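Local coordinates for iron binding protein FbpA (Mannheimia haemolytica, PDB 1Q35) that binds ferric iron in the periplasm, probably as the solute-binding component that hands the metal to a bacterial iron uptake system, at residues I105-D110 with C190-G195; V112-A117 with A215-F220. One frame throughout, in Å; residues are numbered along the deposited sequence.

Contact 1: I105-D110 with C190-G195; sequences IYTSKD and CDYSIG
Tyr106 and Ser193 form the hydrogen-bonded pair at the middle of an antiparallel ladder, each backbone N-H meeting the other's carbonyl. Tyr106 N lies 2.9 Å from Ser193 O, and in return Ser193 N gives a straighter bond (160° at the hydrogen) to Tyr106 O. Two residues along, Ser108 N reaches Asp191 O at 2.9 Å. All three acceptor oxygens also receive a CA-H...O contact; that from Thr107 CA to Asp191 O is 3.2 Å. On one face, in the conformer given, Ser193 OG lies 3.7 Å from Tyr106 CD1, near the plane of the ring. On the other face, Thr107 CG2 packs 3.7 Å from CD2 of Tyr192. With its chi1 of 54°, Thr107 holds OG1 between the backbone N and carbonyl carbon. The polar side-chain ends find partners beyond the two segments: Tyr106 OH bonds to Asn196 O, Thr107 OG1 to Gly113 O and Ser108 OG to Arg111 N, while the Arg111 guanidinium makes a salt bridge to Asp191 OD1 and a hydrogen bond to Cys190 O. Strand 216-219 continues the sheet beyond 105-108, strand 133-134, tied to Cys190 by the disulfide from Cys134, runs parallel to 192-196, and helix 178-187 covers the face bearing Tyr106 and Ser193.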
ATOM      1  N   ILE A 105      -6.498  -0.520 -11.519  1.00  6.94           N
ATOM      2  CA  ILE A 105      -7.546   0.312 -12.091  1.00  7.14           C
ATOM      3  C   ILE A 105      -8.849  -0.470 -12.036  1.00  7.13           C
ATOM      4  O   ILE A 105      -8.958  -1.553 -12.609  1.00  7.93           O
ATOM      5  CB  ILE A 105      -7.225   0.724 -13.542  1.00  7.37           C
ATOM      6  CG1 ILE A 105      -5.917   1.516 -13.588  1.00  7.72           C
ATOM      7  CG2 ILE A 105      -8.383   1.544 -14.124  1.00  7.80           C
ATOM      8  CD1 ILE A 105      -5.432   1.838 -14.976  1.00  8.65           C
ATOM      9  N   TYR A 106      -9.818   0.067 -11.302  1.00  7.34           N
ATOM     10  CA  TYR A 106     -11.170  -0.485 -11.276  1.00  7.73           C
ATOM     11  C   TYR A 106     -11.992   0.160 -12.376  1.00  7.77           C
ATOM     12  O   TYR A 106     -11.868   1.357 -12.616  1.00  8.22           O
ATOM     13  CB  TYR A 106     -11.814  -0.235  -9.911  1.00  7.69           C
ATOM     14  CG  TYR A 106     -11.115  -0.974  -8.797  1.00  7.89           C
ATOM     15  CD1 TYR A 106     -10.357  -0.307  -7.837  1.00  7.82           C
ATOM     16  CD2 TYR A 106     -11.188  -2.351  -8.721  1.00  7.93           C
ATOM     17  CE1 TYR A 106      -9.708  -1.006  -6.827  1.00  8.00           C
ATOM     18  CE2 TYR A 106     -10.535  -3.056  -7.719  1.00  8.25           C
ATOM     19  CZ  TYR A 106      -9.800  -2.384  -6.777  1.00  7.70           C
ATOM     20  OH  TYR A 106      -9.170  -3.125  -5.803  1.00  8.61           O
ATOM     21  N   THR A 107     -12.823  -0.629 -13.052  1.00  8.12           N
ATOM     22  CA  THR A 107     -13.699  -0.089 -14.089  1.00  8.41           C
ATOM     23  C   THR A 107     -15.141  -0.489 -13.849  1.00  8.76           C
ATOM     24  O   THR A 107     -15.428  -1.497 -13.214  1.00  8.94           O
ATOM     25  CB  THR A 107     -13.283  -0.570 -15.483  1.00  8.56           C
ATOM     26  OG1 THR A 107     -13.204  -2.003 -15.497  1.00  8.57           O
ATOM     27  CG2 THR A 107     -11.898  -0.054 -15.872  1.00  9.24           C
ATOM     28  N   SER A 108     -16.051   0.314 -14.383  1.00  8.97           N
ATOM     29  CA  SER A 108     -17.468  -0.005 -14.333  1.00  9.27           C
ATOM     30  C   SER A 108     -17.722  -1.281 -15.126  1.00  9.80           C
ATOM     31  O   SER A 108     -17.361  -1.367 -16.290  1.00  9.81           O
ATOM     32  CB  SER A 108     -18.280   1.135 -14.938  1.00  9.03           C
ATOM     33  OG  SER A 108     -19.631   0.753 -15.131  1.00  9.56           O
ATOM     34  N   LYS A 109     -18.346  -2.268 -14.497  1.00 10.70           N
ATOM     35  CA  LYS A 109     -18.747  -3.485 -15.189  1.00 12.05           C
ATOM     36  C   LYS A 109     -19.624  -3.164 -16.403  1.00 12.30           C
ATOM     37  O   LYS A 109     -19.369  -3.657 -17.497  1.00 13.41           O
ATOM     38  CB  LYS A 109     -19.491  -4.412 -14.223  1.00 12.62           C
ATOM     39  CG  LYS A 109     -19.923  -5.742 -14.820  1.00 14.62           C
ATOM     40  CD  LYS A 109     -20.758  -6.563 -13.840  1.00 17.07           C
ATOM     41  CE  LYS A 109     -21.235  -7.862 -14.475  1.00 19.27           C
ATOM     42  NZ  LYS A 109     -22.302  -8.527 -13.679  1.00 21.34           N
ATOM     43  N   ASP A 110     -20.629  -2.312 -16.194  1.00 12.30           N
ATOM     44  CA  ASP A 110     -21.636  -2.008 -17.213  1.00 12.88           C
ATOM     45  C   ASP A 110     -21.157  -1.014 -18.262  1.00 12.46           C
ATOM     46  O   ASP A 110     -21.492  -1.140 -19.438  1.00 13.29           O
ATOM     47  CB  ASP A 110     -22.917  -1.459 -16.553  1.00 13.68           C
ATOM     48  CG  ASP A 110     -23.643  -2.500 -15.723  1.00 15.26           C
ATOM     49  OD1 ASP A 110     -24.373  -2.110 -14.787  1.00 17.78           O
ATOM     50  OD2 ASP A 110     -23.556  -3.724 -15.940  1.00 16.92           O
ATOM     51  N   CYS A 190     -18.501   7.722 -11.691  1.00 12.86           N
ATOM     52  CA  CYS A 190     -17.328   7.547 -12.536  1.00 12.96           C
ATOM     53  C   CYS A 190     -17.243   6.124 -13.045  1.00 11.87           C
ATOM     54  O   CYS A 190     -17.973   5.235 -12.604  1.00 11.77           O
ATOM     55  CB  CYS A 190     -16.052   7.941 -11.798  0.65 13.96           C
ATOM     56  SG  CYS A 190     -16.033   7.421 -10.087  0.65 16.08           S
ATOM     57  N   ASP A 191     -16.340   5.941 -13.995  1.00 10.52           N
ATOM     58  CA  ASP A 191     -16.194   4.696 -14.728  1.00 10.02           C
ATOM     59  C   ASP A 191     -14.844   4.018 -14.527  1.00  9.47           C
ATOM     60  O   ASP A 191     -14.711   2.842 -14.843  1.00  9.27           O
ATOM     61  CB  ASP A 191     -16.368   4.966 -16.223  1.00 10.49           C
ATOM     62  CG  ASP A 191     -17.774   5.398 -16.592  1.00 11.33           C
ATOM     63  OD1 ASP A 191     -18.668   5.398 -15.722  1.00 11.77           O
ATOM     64  OD2 ASP A 191     -18.055   5.743 -17.757  1.00 12.47           O
ATOM     65  N   TYR A 192     -13.850   4.780 -14.066  1.00  9.17           N
ATOM     66  CA  TYR A 192     -12.489   4.303 -13.816  1.00  8.89           C
ATOM     67  C   TYR A 192     -12.047   4.854 -12.478  1.00  8.72           C
ATOM     68  O   TYR A 192     -12.287   6.023 -12.186  1.00  9.84           O
ATOM     69  CB  TYR A 192     -11.507   4.831 -14.873  1.00  8.78           C
ATOM     70  CG  TYR A 192     -11.864   4.483 -16.303  1.00  8.98           C
ATOM     71  CD1 TYR A 192     -12.836   5.204 -16.994  1.00  9.29           C
ATOM     72  CD2 TYR A 192     -11.221   3.446 -16.976  1.00  9.90           C
ATOM     73  CE1 TYR A 192     -13.176   4.888 -18.301  1.00 10.18           C
ATOM     74  CE2 TYR A 192     -11.554   3.126 -18.288  1.00 10.18           C
ATOM     75  CZ  TYR A 192     -12.539   3.848 -18.939  1.00 10.33           C
ATOM     76  OH  TYR A 192     -12.877   3.522 -20.230  1.00 11.76           O
ATOM     77  N   SER A 193     -11.413   4.026 -11.659  1.00  8.30           N
ATOM     78  CA  SER A 193     -10.753   4.535 -10.465  1.00  8.27           C
ATOM     79  C   SER A 193      -9.405   3.860 -10.269  1.00  8.11           C
ATOM     80  O   SER A 193      -9.109   2.837 -10.884  1.00  8.58           O
ATOM     81  CB  SER A 193     -11.623   4.349  -9.216  0.65  8.43           C
ATOM     82  OG  SER A 193     -11.584   3.007  -8.753  0.65  6.83           O
ATOM     83  N   ILE A 194      -8.576   4.470  -9.434  1.00  7.55           N
ATOM     84  CA  ILE A 194      -7.314   3.876  -9.010  1.00  7.80           C
ATOM     85  C   ILE A 194      -7.477   3.478  -7.550  1.00  7.62           C
ATOM     86  O   ILE A 194      -8.011   4.243  -6.757  1.00  8.51           O
ATOM     87  CB  ILE A 194      -6.162   4.881  -9.184  1.00  8.14           C
ATOM     88  CG1 ILE A 194      -5.984   5.244 -10.660  1.00  9.04           C
ATOM     89  CG2 ILE A 194      -4.878   4.297  -8.618  1.00  8.48           C
ATOM     90  CD1 ILE A 194      -4.986   6.364 -10.903  1.00 10.41           C
ATOM     91  N   GLY A 195      -7.032   2.281  -7.190  1.00  7.57           N
ATOM     92  CA  GLY A 195      -7.094   1.843  -5.807  1.00  7.64           C
ATOM     93  C   GLY A 195      -6.296   0.575  -5.587  1.00  7.31           C
ATOM     94  O   GLY A 195      -5.891  -0.071  -6.546  1.00  7.60           O
TER

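Contact 2: V112-A117 with A215-F220; sequences VGKLPA and AAIINF
The loop after strand 96-108 folds back here over one face of strand 216-219, in a periplasmic binding protein fold: residues 112-117 pass over the strand and touch it through Ile217 and Asn219, whose side chains lie on the same face. The one direct hydrogen bond runs from Leu115 N to Asn219 OD1, 2.9 Å long and practically straight at the hydrogen (177°). The N-H comes in from above the amide plane, 44° out of it. Asn219 is gripped from its other end as well, since ND2 donates to Ile105 O and Thr107 OG1 of the adjacent strand. With both ends of the amide engaged, its rotation is fixed, and a side chain of the sheet bridges strand and loop. Leu115 crosses Asn219 at about a right angle: its CG sits 3.6 Å from the amide carbon CG of Asn219, and its CD1 lies 3.6 Å from Asn219 CB. Lys114 adds its aliphatic CG near the same OD1, while the end of its chain leads away from the strand. Farther back along the loop, the backbone of Gly113 receives the CD1 methyl of Ile217, 3.4 Å from Gly113 C. In Ile217, CG1 is anti to the carbonyl carbon, and CD1 at its end is the atom that meets Gly113. Gly113 itself has a positive phi of 81°. A water also donates to Asn219 OD1 at 2.6 Å and, weakly, to Leu115 O at 3.3 Å.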
ATOM      1  N   VAL A 112     -17.858   0.170 -18.922  1.00 10.61           N
ATOM      2  CA  VAL A 112     -16.512   0.012 -19.485  1.00 10.50           C
ATOM      3  C   VAL A 112     -16.202  -1.442 -19.834  1.00 10.68           C
ATOM      4  O   VAL A 112     -15.743  -1.736 -20.934  1.00 11.67           O
ATOM      5  CB  VAL A 112     -15.411   0.527 -18.508  1.00 10.23           C
ATOM      6  CG1 VAL A 112     -14.002   0.317 -19.092  1.00 10.56           C
ATOM      7  CG2 VAL A 112     -15.633   1.980 -18.178  1.00 10.17           C
ATOM      8  N   GLY A 113     -16.434  -2.345 -18.889  1.00 10.92           N
ATOM      9  CA  GLY A 113     -15.991  -3.714 -19.029  1.00 11.10           C
ATOM     10  C   GLY A 113     -14.518  -3.843 -18.662  1.00 11.64           C
ATOM     11  O   GLY A 113     -13.931  -2.977 -18.006  1.00 11.55           O
ATOM     12  N   LYS A 114     -13.919  -4.943 -19.093  1.00 12.46           N
ATOM     13  CA  LYS A 114     -12.522  -5.239 -18.802  1.00 13.67           C
ATOM     14  C   LYS A 114     -11.616  -4.426 -19.717  1.00 13.48           C
ATOM     15  O   LYS A 114     -11.922  -4.227 -20.892  1.00 15.10           O
ATOM     16  CB  LYS A 114     -12.269  -6.730 -19.002  1.00 14.78           C
ATOM     17  CG  LYS A 114     -11.017  -7.265 -18.350  1.00 17.55           C
ATOM     18  CD  LYS A 114     -10.910  -8.771 -18.550  1.00 20.56           C
ATOM     19  CE  LYS A 114     -10.340  -9.115 -19.919  1.00 22.01           C
ATOM     20  NZ  LYS A 114     -11.291  -8.893 -21.046  1.00 23.77           N
ATOM     21  N   LEU A 115     -10.499  -3.948 -19.182  1.00 12.53           N
ATOM     22  CA  LEU A 115      -9.528  -3.215 -19.984  1.00 12.10           C
ATOM     23  C   LEU A 115      -8.739  -4.190 -20.847  1.00 11.79           C
ATOM     24  O   LEU A 115      -8.472  -5.308 -20.420  1.00 11.73           O
ATOM     25  CB  LEU A 115      -8.573  -2.438 -19.080  1.00 11.76           C
ATOM     26  CG  LEU A 115      -9.284  -1.394 -18.221  1.00 13.07           C
ATOM     27  CD1 LEU A 115      -8.313  -0.763 -17.252  1.00 13.78           C
ATOM     28  CD2 LEU A 115      -9.953  -0.331 -19.094  1.00 14.03           C
ATOM     29  N   PRO A 116      -8.355  -3.773 -22.051  1.00 11.90           N
ATOM     30  CA  PRO A 116      -7.576  -4.637 -22.945  1.00 11.87           C
ATOM     31  C   PRO A 116      -6.133  -4.761 -22.489  1.00 11.27           C
ATOM     32  O   PRO A 116      -5.615  -3.869 -21.807  1.00 11.28           O
ATOM     33  CB  PRO A 116      -7.632  -3.890 -24.280  1.00 12.32           C
ATOM     34  CG  PRO A 116      -7.743  -2.458 -23.889  1.00 12.75           C
ATOM     35  CD  PRO A 116      -8.601  -2.452 -22.651  1.00 12.26           C
ATOM     36  N   ALA A 117      -5.479  -5.852 -22.870  1.00 11.03           N
ATOM     37  CA  ALA A 117      -4.044  -5.978 -22.670  1.00 10.77           C
ATOM     38  C   ALA A 117      -3.342  -4.774 -23.287  1.00 10.50           C
ATOM     39  O   ALA A 117      -3.698  -4.318 -24.376  1.00 10.74           O
ATOM     40  CB  ALA A 117      -3.528  -7.270 -23.290  1.00 11.01           C
ATOM     41  N   ALA A 215     -20.229  -4.168  -8.939  1.00 10.22           N
ATOM     42  CA  ALA A 215     -20.422  -3.203 -10.017  1.00 10.03           C
ATOM     43  C   ALA A 215     -19.130  -2.839 -10.749  1.00  9.73           C
ATOM     44  O   ALA A 215     -19.165  -2.058 -11.688  1.00  9.95           O
ATOM     45  CB  ALA A 215     -21.061  -1.950  -9.471  1.00 10.47           C
ATOM     46  N   ALA A 216     -18.000  -3.400 -10.319  1.00  9.49           N
ATOM     47  CA  ALA A 216     -16.697  -3.025 -10.855  1.00  9.41           C
ATOM     48  C   ALA A 216     -15.891  -4.249 -11.261  1.00  9.23           C
ATOM     49  O   ALA A 216     -16.158  -5.366 -10.816  1.00  9.66           O
ATOM     50  CB  ALA A 216     -15.922  -2.195  -9.828  1.00  9.47           C
ATOM     51  N   ILE A 217     -14.898  -4.011 -12.110  1.00  9.18           N
ATOM     52  CA  ILE A 217     -13.953  -5.024 -12.547  1.00  9.18           C
ATOM     53  C   ILE A 217     -12.562  -4.585 -12.097  1.00  8.70           C
ATOM     54  O   ILE A 217     -12.189  -3.422 -12.249  1.00  8.48           O
ATOM     55  CB  ILE A 217     -14.006  -5.178 -14.079  1.00  9.75           C
ATOM     56  CG1 ILE A 217     -15.356  -5.781 -14.498  1.00 11.04           C
ATOM     57  CG2 ILE A 217     -12.846  -6.043 -14.581  1.00 10.31           C
ATOM     58  CD1 ILE A 217     -15.663  -5.607 -15.964  1.00 12.64           C
ATOM     59  N   ILE A 218     -11.805  -5.523 -11.535  1.00  8.60           N
ATOM     60  CA  ILE A 218     -10.407  -5.274 -11.189  1.00  8.60           C
ATOM     61  C   ILE A 218      -9.522  -5.489 -12.423  1.00  8.33           C
ATOM     62  O   ILE A 218      -9.641  -6.500 -13.120  1.00  9.46           O
ATOM     63  CB  ILE A 218      -9.955  -6.149  -9.974  1.00  8.66           C
ATOM     64  CG1 ILE A 218      -8.531  -5.786  -9.547  1.00  8.77           C
ATOM     65  CG2 ILE A 218     -10.047  -7.650 -10.265  1.00  9.74           C
ATOM     66  CD1 ILE A 218      -8.173  -6.231  -8.153  1.00  9.45           C
ATOM     67  N   ASN A 219      -8.653  -4.522 -12.705  1.00  8.12           N
ATOM     68  CA  ASN A 219      -7.762  -4.596 -13.860  1.00  8.13           C
ATOM     69  C   ASN A 219      -6.333  -4.319 -13.435  1.00  7.91           C
ATOM     70  O   ASN A 219      -6.071  -3.343 -12.741  1.00  7.96           O
ATOM     71  CB  ASN A 219      -8.130  -3.574 -14.940  1.00  8.11           C
ATOM     72  CG  ASN A 219      -9.568  -3.673 -15.395  1.00  8.33           C
ATOM     73  OD1 ASN A 219      -9.887  -4.399 -16.340  1.00  9.22           O
ATOM     74  ND2 ASN A 219     -10.444  -2.916 -14.743  1.00  8.57           N
ATOM     75  N   PHE A 220      -5.411  -5.160 -13.893  1.00  7.95           N
ATOM     76  CA  PHE A 220      -3.986  -4.996 -13.629  1.00  7.83           C
ATOM     77  C   PHE A 220      -3.345  -4.374 -14.864  1.00  8.03           C
ATOM     78  O   PHE A 220      -3.251  -5.026 -15.910  1.00  8.35           O
ATOM     79  CB  PHE A 220      -3.350  -6.358 -13.338  1.00  7.96           C
ATOM     80  CG  PHE A 220      -3.962  -7.067 -12.178  1.00  9.29           C
ATOM     81  CD1 PHE A 220      -4.748  -8.193 -12.375  1.00 12.36           C
ATOM     82  CD2 PHE A 220      -3.755  -6.615 -10.882  1.00 10.46           C
ATOM     83  CE1 PHE A 220      -5.318  -8.852 -11.300  1.00 13.73           C
ATOM     84  CE2 PHE A 220      -4.323  -7.273  -9.801  1.00 11.99           C
ATOM     85  CZ  PHE A 220      -5.108  -8.388 -10.009  1.00 13.33           C
TER
HETATM   86  O   HOH W   1      -8.338  -6.266 -17.257  1.00 36.35           O

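Contact 1 and contact 2 lie about 7 Å apart, centre to centre, on the same side of the chain's centre and around one strand, 96-108. Strand 192-196 pairs with it along one edge and strand 216-219 along the other, and the segments alternate in sequence: 105-110, 112-117, 190-195, 215-220. Thr107 is the joint, its backbone O bonded to Ile217 N (2.8 Å) and its OG1 to Gly113 O (2.8 Å), while Val112 CG2 packs on Asp191 O. The returning loop thus lies across a three-strand patch of sheet. Contact 1 is the one nearer the iron site, with Tyr106 close to Tyr199, a ligand of Fe(3+) in this protein, though no metal is bound here; contact 2 lies toward the surface.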